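PDB 1VLP: nicotinate phosphoribosyltransferase from Saccharomyces cerevisiae, which catalyses the ATP-dependent synthesis of nicotinate ribonucleotide from nicotinate and phosphoribosyl diphosphate, the first step from nicotinic acid to NAD. Local coordinates for residues N167-E170 / Q171-K175; I228-A231 / K232-V236; E80-E83 / Y84-E88. All coordinates share one frame; numbering follows the deposited sequence.

Contact 1 (N167-E170 / Q171-K175)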
loop_
_atom_site.group_PDB
_atom_site.type_symbol
_atom_site.label_atom_id
_atom_site.label_comp_id
_atom_site.label_asym_id
_atom_site.label_seq_id
_atom_site.Cartn_x
_atom_site.Cartn_y
_atom_site.Cartn_z
ATOM N N ASN A 167 1.310 7.227 -25.332
ATOM C CA ASN A 167 1.485 8.427 -24.522
ATOM C C ASN A 167 1.584 8.213 -23.001
ATOM O O ASN A 167 1.543 9.205 -22.253
ATOM C CB ASN A 167 0.404 9.456 -24.833
ATOM C CG ASN A 167 0.459 9.932 -26.287
ATOM O OD1 ASN A 167 1.498 10.438 -26.746
ATOM N ND2 ASN A 167 -0.637 9.732 -27.025
ATOM N N GLN A 168 1.690 6.958 -22.539
ATOM C CA GLN A 168 1.815 6.674 -21.083
ATOM C C GLN A 168 3.091 7.304 -20.513
ATOM O O GLN A 168 3.083 8.029 -19.487
ATOM C CB GLN A 168 1.801 5.173 -20.811
ATOM C CG GLN A 168 0.386 4.573 -20.851
ATOM C CD GLN A 168 -0.512 5.193 -19.793
ATOM O OE1 GLN A 168 -0.063 5.314 -18.654
ATOM N NE2 GLN A 168 -1.785 5.554 -20.148
ATOM N N LEU A 169 4.193 7.133 -21.212
ATOM C CA LEU A 169 5.431 7.744 -20.684
ATOM C C LEU A 169 5.325 9.291 -20.600
ATOM O O LEU A 169 5.641 9.888 -19.567
ATOM C CB LEU A 169 6.613 7.305 -21.540
ATOM C CG LEU A 169 8.036 7.703 -21.120
ATOM C CD1 LEU A 169 8.930 6.783 -21.949
ATOM C CD2 LEU A 169 8.326 9.169 -21.400
ATOM N N GLU A 170 4.889 9.910 -21.703
ATOM C CA GLU A 170 4.729 11.355 -21.808
ATOM C C GLU A 170 3.743 11.942 -20.779
ATOM O O GLU A 170 3.973 13.040 -20.225
ATOM C CB GLU A 170 4.251 11.677 -23.219
ATOM C CG GLU A 170 5.290 11.391 -24.328
ATOM C CD GLU A 170 5.476 9.907 -24.750
ATOM O OE1 GLU A 170 4.726 8.974 -24.357
ATOM O OE2 GLU A 170 6.447 9.668 -25.513
ATOM N N GLN A 171 2.657 11.205 -20.528
ATOM C CA GLN A 171 1.653 11.642 -19.552
ATOM C C GLN A 171 2.210 11.666 -18.111
ATOM O O GLN A 171 1.973 12.607 -17.328
ATOM C CB GLN A 171 0.434 10.728 -19.678
ATOM C CG GLN A 171 -0.614 10.981 -18.672
ATOM C CD GLN A 171 -1.858 10.152 -18.932
ATOM O OE1 GLN A 171 -2.766 10.589 -19.641
ATOM N NE2 GLN A 171 -1.877 8.955 -18.423
ATOM N N ALA A 172 2.953 10.616 -17.774
ATOM C CA ALA A 172 3.627 10.567 -16.484
ATOM C C ALA A 172 4.675 11.672 -16.345
ATOM O O ALA A 172 4.793 12.304 -15.281
ATOM C CB ALA A 172 4.248 9.202 -16.246
ATOM N N GLU A 173 5.456 11.869 -17.395
ATOM C CA GLU A 173 6.466 12.924 -17.434
ATOM C C GLU A 173 5.877 14.313 -17.175
ATOM O O GLU A 173 6.396 15.078 -16.338
ATOM C CB GLU A 173 7.186 12.904 -18.762
ATOM C CG GLU A 173 8.328 13.892 -18.815
ATOM C CD GLU A 173 8.919 14.076 -20.219
ATOM O OE1 GLU A 173 8.380 13.556 -21.221
ATOM O OE2 GLU A 173 9.941 14.777 -20.319
ATOM N N LYS A 174 4.765 14.604 -17.830
ATOM C CA LYS A 174 4.064 15.879 -17.642
ATOM C C LYS A 174 3.578 16.059 -16.223
ATOM O O LYS A 174 3.696 17.154 -15.674
ATOM C CB LYS A 174 2.893 16.010 -18.632
ATOM C CG LYS A 174 2.045 17.226 -18.377
ATOM C CD LYS A 174 1.091 17.525 -19.500
ATOM C CE LYS A 174 0.276 18.810 -19.267
ATOM N NZ LYS A 174 -0.876 18.751 -20.233
ATOM N N LYS A 175 3.034 14.991 -15.617
ATOM C CA LYS A 175 2.589 15.043 -14.225
ATOM C C LYS A 175 3.775 15.361 -13.325
ATOM O O LYS A 175 3.722 16.283 -12.528
ATOM C CB LYS A 175 1.942 13.738 -13.790
ATOM C CG LYS A 175 0.628 13.489 -14.544
ATOM C CD LYS A 175 0.035 12.163 -14.128
ATOM C CE LYS A 175 -1.189 11.829 -14.913
ATOM N NZ LYS A 175 -1.665 10.423 -14.591
HETATM O O HOH W 1 0.765 7.823 -17.907
HETATM O O HOH W 2 5.415 14.882 -21.673
#

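Contact 2 (I228-A231 / K232-V236)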
loop_
_atom_site.group_PDB
_atom_site.type_symbol
_atom_site.label_atom_id
_atom_site.label_comp_id
_atom_site.label_asym_id
_atom_site.label_seq_id
_atom_site.Cartn_x
_atom_site.Cartn_y
_atom_site.Cartn_z
ATOM N N ILE A 228 9.914 -1.791 -4.586
ATOM C CA ILE A 228 11.313 -1.980 -4.307
ATOM C C ILE A 228 12.065 -2.367 -5.581
ATOM O O ILE A 228 13.212 -1.904 -5.794
ATOM C CB ILE A 228 11.529 -3.055 -3.225
ATOM C CG1 ILE A 228 10.723 -2.786 -1.961
ATOM C CG2 ILE A 228 12.979 -3.163 -2.859
ATOM C CD1 ILE A 228 10.755 -3.978 -1.032
ATOM N N LEU A 229 11.435 -3.185 -6.443
ATOM C CA LEU A 229 12.099 -3.616 -7.683
ATOM C C LEU A 229 12.381 -2.422 -8.612
ATOM O O LEU A 229 13.476 -2.341 -9.164
ATOM C CB LEU A 229 11.264 -4.670 -8.436
ATOM C CG LEU A 229 12.006 -5.436 -9.527
ATOM C CD1 LEU A 229 13.184 -6.156 -8.939
ATOM C CD2 LEU A 229 11.117 -6.410 -10.143
ATOM N N PHE A 230 11.399 -1.540 -8.761
ATOM C CA PHE A 230 11.565 -0.324 -9.586
ATOM C C PHE A 230 12.501 0.663 -8.938
ATOM O O PHE A 230 13.219 1.360 -9.635
ATOM C CB PHE A 230 10.240 0.317 -9.929
ATOM C CG PHE A 230 9.479 -0.423 -11.019
ATOM C CD1 PHE A 230 10.062 -0.592 -12.255
ATOM C CD2 PHE A 230 8.209 -0.915 -10.818
ATOM C CE1 PHE A 230 9.401 -1.234 -13.292
ATOM C CE2 PHE A 230 7.504 -1.618 -11.876
ATOM C CZ PHE A 230 8.126 -1.767 -13.101
ATOM N N ALA A 231 12.498 0.758 -7.603
ATOM C CA ALA A 231 13.498 1.597 -6.910
ATOM C C ALA A 231 14.920 1.137 -7.315
ATOM O O ALA A 231 15.775 1.922 -7.689
ATOM C CB ALA A 231 13.350 1.449 -5.499
ATOM N N LYS A 232 15.134 -0.169 -7.227
ATOM C CA LYS A 232 16.428 -0.778 -7.585
ATOM C C LYS A 232 16.769 -0.517 -9.052
ATOM O O LYS A 232 17.897 -0.114 -9.361
ATOM C CB LYS A 232 16.412 -2.270 -7.278
ATOM C CG LYS A 232 17.768 -2.993 -7.468
ATOM C CD LYS A 232 17.596 -4.440 -6.972
ATOM C CE LYS A 232 18.902 -5.187 -7.007
ATOM N NZ LYS A 232 19.376 -5.314 -8.403
ATOM N N LYS A 233 15.815 -0.765 -9.941
ATOM C CA LYS A 233 16.008 -0.604 -11.360
ATOM C C LYS A 233 16.400 0.836 -11.776
ATOM O O LYS A 233 17.315 1.034 -12.573
ATOM C CB LYS A 233 14.756 -0.993 -12.109
ATOM C CG LYS A 233 14.895 -0.958 -13.633
ATOM C CD LYS A 233 13.742 -1.520 -14.333
ATOM C CE LYS A 233 13.919 -1.331 -15.841
ATOM N NZ LYS A 233 12.789 -1.876 -16.657
ATOM N N TYR A 234 15.682 1.815 -11.240
ATOM C CA TYR A 234 15.798 3.236 -11.648
ATOM C C TYR A 234 16.710 4.057 -10.755
ATOM O O TYR A 234 16.945 5.270 -11.010
ATOM C CB TYR A 234 14.389 3.836 -11.804
ATOM C CG TYR A 234 13.753 3.293 -13.045
ATOM C CD1 TYR A 234 14.073 3.807 -14.293
ATOM C CD2 TYR A 234 12.789 2.291 -12.983
ATOM C CE1 TYR A 234 13.520 3.305 -15.459
ATOM C CE2 TYR A 234 12.226 1.749 -14.165
ATOM C CZ TYR A 234 12.593 2.265 -15.400
ATOM O OH TYR A 234 12.035 1.760 -16.559
ATOM N N GLY A 235 17.314 3.391 -9.768
ATOM C CA GLY A 235 18.310 4.003 -8.915
ATOM C C GLY A 235 17.782 5.066 -7.982
ATOM O O GLY A 235 18.483 6.039 -7.694
ATOM N N VAL A 236 16.571 4.857 -7.484
ATOM C CA VAL A 236 15.922 5.756 -6.518
ATOM C C VAL A 236 15.602 5.017 -5.230
ATOM O O VAL A 236 15.702 3.778 -5.149
ATOM C CB VAL A 236 14.673 6.459 -7.155
ATOM C CG1 VAL A 236 15.081 7.235 -8.426
ATOM C CG2 VAL A 236 13.575 5.503 -7.494
#

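Contact 3 (E80-E83 / Y84-E88)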
loop_
_atom_site.group_PDB
_atom_site.type_symbol
_atom_site.label_atom_id
_atom_site.label_comp_id
_atom_site.label_asym_id
_atom_site.label_seq_id
_atom_site.Cartn_x
_atom_site.Cartn_y
_atom_site.Cartn_z
ATOM N N GLU A 80 21.501 -10.831 -4.751
ATOM C CA GLU A 80 21.522 -9.390 -5.089
ATOM C C GLU A 80 20.335 -8.680 -4.448
ATOM O O GLU A 80 20.449 -7.557 -3.981
ATOM C CB GLU A 80 21.454 -9.231 -6.614
ATOM C CG GLU A 80 21.552 -7.801 -7.163
ATOM C CD GLU A 80 21.840 -7.771 -8.676
ATOM O OE1 GLU A 80 22.567 -8.683 -9.160
ATOM O OE2 GLU A 80 21.339 -6.849 -9.376
ATOM N N GLU A 81 19.199 -9.360 -4.376
ATOM C CA GLU A 81 18.013 -8.783 -3.750
ATOM C C GLU A 81 18.222 -8.609 -2.252
ATOM O O GLU A 81 17.866 -7.561 -1.684
ATOM C CB GLU A 81 16.791 -9.634 -4.034
ATOM C CG GLU A 81 16.401 -9.506 -5.536
ATOM C CD GLU A 81 15.337 -10.475 -5.942
ATOM O OE1 GLU A 81 15.039 -11.369 -5.131
ATOM O OE2 GLU A 81 14.812 -10.318 -7.081
ATOM N N ILE A 82 18.803 -9.613 -1.617
ATOM C CA ILE A 82 19.042 -9.519 -0.176
ATOM C C ILE A 82 20.078 -8.402 0.106
ATOM O O ILE A 82 19.939 -7.606 1.049
ATOM C CB ILE A 82 19.503 -10.856 0.375
ATOM C CG1 ILE A 82 18.371 -11.900 0.307
ATOM C CG2 ILE A 82 20.113 -10.697 1.793
ATOM C CD1 ILE A 82 17.345 -11.758 1.285
ATOM N N GLU A 83 21.108 -8.342 -0.713
ATOM C CA GLU A 83 22.065 -7.239 -0.589
ATOM C C GLU A 83 21.361 -5.879 -0.704
ATOM O O GLU A 83 21.678 -4.963 0.057
ATOM C CB GLU A 83 23.182 -7.334 -1.604
ATOM C CG GLU A 83 24.296 -6.269 -1.342
ATOM C CD GLU A 83 24.675 -6.098 0.170
ATOM O OE1 GLU A 83 25.131 -7.125 0.777
ATOM O OE2 GLU A 83 24.500 -4.943 0.724
ATOM N N TYR A 84 20.463 -5.743 -1.679
ATOM C CA TYR A 84 19.718 -4.501 -1.867
ATOM C C TYR A 84 18.922 -4.134 -0.619
ATOM O O TYR A 84 18.927 -2.969 -0.189
ATOM C CB TYR A 84 18.818 -4.539 -3.095
ATOM C CG TYR A 84 18.171 -3.213 -3.392
ATOM C CD1 TYR A 84 18.907 -2.194 -3.992
ATOM C CD2 TYR A 84 16.829 -2.964 -3.087
ATOM C CE1 TYR A 84 18.337 -0.983 -4.313
ATOM C CE2 TYR A 84 16.267 -1.728 -3.355
ATOM C CZ TYR A 84 17.023 -0.730 -3.955
ATOM O OH TYR A 84 16.461 0.504 -4.270
ATOM N N LEU A 85 18.277 -5.123 -0.014
ATOM C CA LEU A 85 17.485 -4.880 1.186
ATOM C C LEU A 85 18.391 -4.424 2.354
ATOM O O LEU A 85 18.040 -3.496 3.091
ATOM C CB LEU A 85 16.673 -6.127 1.583
ATOM C CG LEU A 85 15.519 -6.573 0.680
ATOM C CD1 LEU A 85 14.954 -7.912 1.127
ATOM C CD2 LEU A 85 14.427 -5.491 0.596
ATOM N N LYS A 86 19.552 -5.060 2.518
ATOM C CA LYS A 86 20.443 -4.720 3.605
ATOM C C LYS A 86 20.970 -3.275 3.428
ATOM O O LYS A 86 21.143 -2.545 4.404
ATOM C CB LYS A 86 21.582 -5.721 3.671
ATOM C CG LYS A 86 21.114 -7.133 4.139
ATOM C CD LYS A 86 22.146 -8.194 3.847
ATOM C CE LYS A 86 23.352 -8.030 4.684
ATOM N NZ LYS A 86 24.337 -9.142 4.392
ATOM N N GLN A 87 21.243 -2.879 2.191
ATOM C CA GLN A 87 21.728 -1.540 1.889
ATOM C C GLN A 87 20.689 -0.425 2.091
ATOM O O GLN A 87 20.989 0.588 2.748
ATOM C CB GLN A 87 22.282 -1.478 0.449
ATOM C CG GLN A 87 22.882 -0.099 0.054
ATOM C CD GLN A 87 24.016 0.436 1.008
ATOM O OE1 GLN A 87 24.157 1.661 1.200
ATOM N NE2 GLN A 87 24.830 -0.471 1.570
ATOM N N GLU A 88 19.482 -0.620 1.559
ATOM C CA GLU A 88 18.451 0.411 1.548
ATOM C C GLU A 88 17.526 0.390 2.750
ATOM O O GLU A 88 16.846 1.400 3.019
ATOM C CB GLU A 88 17.591 0.314 0.286
ATOM C CG GLU A 88 18.317 0.503 -1.021
ATOM C CD GLU A 88 19.049 1.838 -1.145
ATOM O OE1 GLU A 88 18.547 2.900 -0.687
ATOM O OE2 GLU A 88 20.153 1.824 -1.713
#

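Contact 1 (N167-E170 / Q171-K175)
Gln168 and Gln171, one turn apart on the same helix, send their amides the same way and hold them side by side, with the two amide planes perpendicular. Their nitrogens do not bond each other: NE2 of Gln168 stands 3.8 Å from NE2 of Gln171, and both donate to the backbone O of Asp372. A water links the two side chains: it accepts from Gln171 NE2 at 2.9 Å and sits 2.7 Å from Gln168 OE1, with the backbone O of Gln168 also close. The two chains get there differently. Gln171 runs out extended, CG opposite its own backbone N (chi1 175°), whereas Gln168 has to fold at chi2 (-61°) to bring its amide round to the water.

This is the opening turn of helix 168-181 in a type II phosphoribosyltransferase. Asn167 occupies the N-cap with a positive phi, yet its side chain makes no capping bond; its backbone O takes the N-H of Gln171 at 2.9 Å, and the ladder of i to i+4 bonds goes on through Ala172 N to Gln168 O, Glu173 N to Leu169 O and Lys174 N to Glu170 O. A second water donates to Glu170 O at 2.8 Å and, over a longer 3.3 Å, to Glu173 OE1. Glu170 itself bends back toward the start of the helix, where its negative charge is probably favoured by the helix dipole.

Farther out, Lys175 NZ forms a salt bridge with Asp372 OD2 and a hydrogen bond with Asn368 OD1, tying the same face of the helix to the chain just past Thr367. On another face, Leu169, Ala172 and Glu173 lie against helix 197-213, touching Gln205, Ile203 and Lys209.

Contact 2 (I228-A231 / K232-V236)
Phe230 and Tyr234 project side by side from successive turns of helix 228-234, each ring leaving beside its own backbone N (chi1 -76° and -73°), which points them the same way. CD1 of Phe230 meets CE2 of Tyr234 at 3.7 Å, lying in the plane of the tyrosine ring at its edge, while the tyrosine approaches the phenylalanine obliquely. That same tyrosine edge brings CD2 to 3.5 Å from the backbone O of Phe230, which also receives the N-H of Tyr234. Over one tyrosine face comes the aliphatic stem of Lys233, its CG 3.8 Å above the plane and toward the rim. Lys233 runs on extended, and its NZ and the Tyr234 OH both reach OD1 of Asp201. Were an alanine to replace Tyr234, Asp201 would probably lose its hydroxyl partner and Phe230 the ring beside it.

The helix ends at Gly235, with positive phi, and Val236 N reaches back to Ala231 O at 3.0 Å, a 6→1 bond on a lone pair in the carbonyl plane. Around it, Phe230 and Tyr234 face helix 197-213, Ala231 and Val236 rest on strand 222-225, and Ile228, Ala231 and Lys232 pack against Tyr84 of helix 79-88.

Contact 3 (E80-E83 / Y84-E88)
Lys86 lays its aliphatic chain across the side chain of Ile82 one turn earlier, CD resting 3.8 Å from CG2 of the isoleucine. Its CG stands beside the backbone N (chi1 -70°), which swings the chain back over the preceding turn and brings CG to 3.3 Å from the backbone O of Ile82. That oxygen also takes the N-H of Lys86 at 3.0 Å, nearly along the C=O axis, so the carbonyl is bonded by the backbone and overlaid by the methylenes of the same residue.

Glu83 behaves differently. It leaves the helix with CG opposite the backbone N but bends at chi2 (42°), which carries the carboxylate forward over the next turn: OE2 comes to 4.1 Å from CB of Gln87, and OE1 lies on the lysine side. The glutamate and Gln87 chains cross, their flat ends 37° apart, and Gln87 N bonds Glu83 O at 3.0 Å in the backbone.

The other side of helix 79-88 is turned inward. Leu85 sets CG 3.5 Å from the backbone O of Glu81 and, with Ile82, packs on helix 94-101. Glu81 is buried, its carboxylate held by Ser20 OG and Thr78 N. Tyr84 reaches over to Pro238 and to helix 228-234, and CG of Glu88 lies over one face of its ring, 3.4 Å above the plane and toward the rim.

On the exposed side, Glu83 OE1 and Lys86 NZ stay 4.2 Å apart, too far for a salt bridge. Their opposite charges probably still attract, but weakly through solvent, and Glu83 also touches a crystal neighbour, so its bend may partly reflect the lattice; the charge pair is likely to add little to the backbone bonds and apolar packing that this helix already has.

How the contacts relate
Contacts 2 and 3 adjoin, their centres about 11 Å apart, and join helix 79-88 to helix 228-234: Lys232 NZ forms a salt bridge with Glu80 OE2 at 2.7 Å, and Tyr84 OH packs against the backbone near Lys232, 3.3 Å from Lys232 N. Contact 1 stands apart, its nearest atoms about 8 Å from contact 2 and about 19 Å from contact 3; helix 197-213 touches both contacts 1 and 2. Around the active site, the side chains of Ile228 and Tyr27, which binds nicotinate by similarity, lie about 9 Å apart, while those of Gln168 and Thr367, inferred to bind phosphoribosyl diphosphate, are about 10 Å apart.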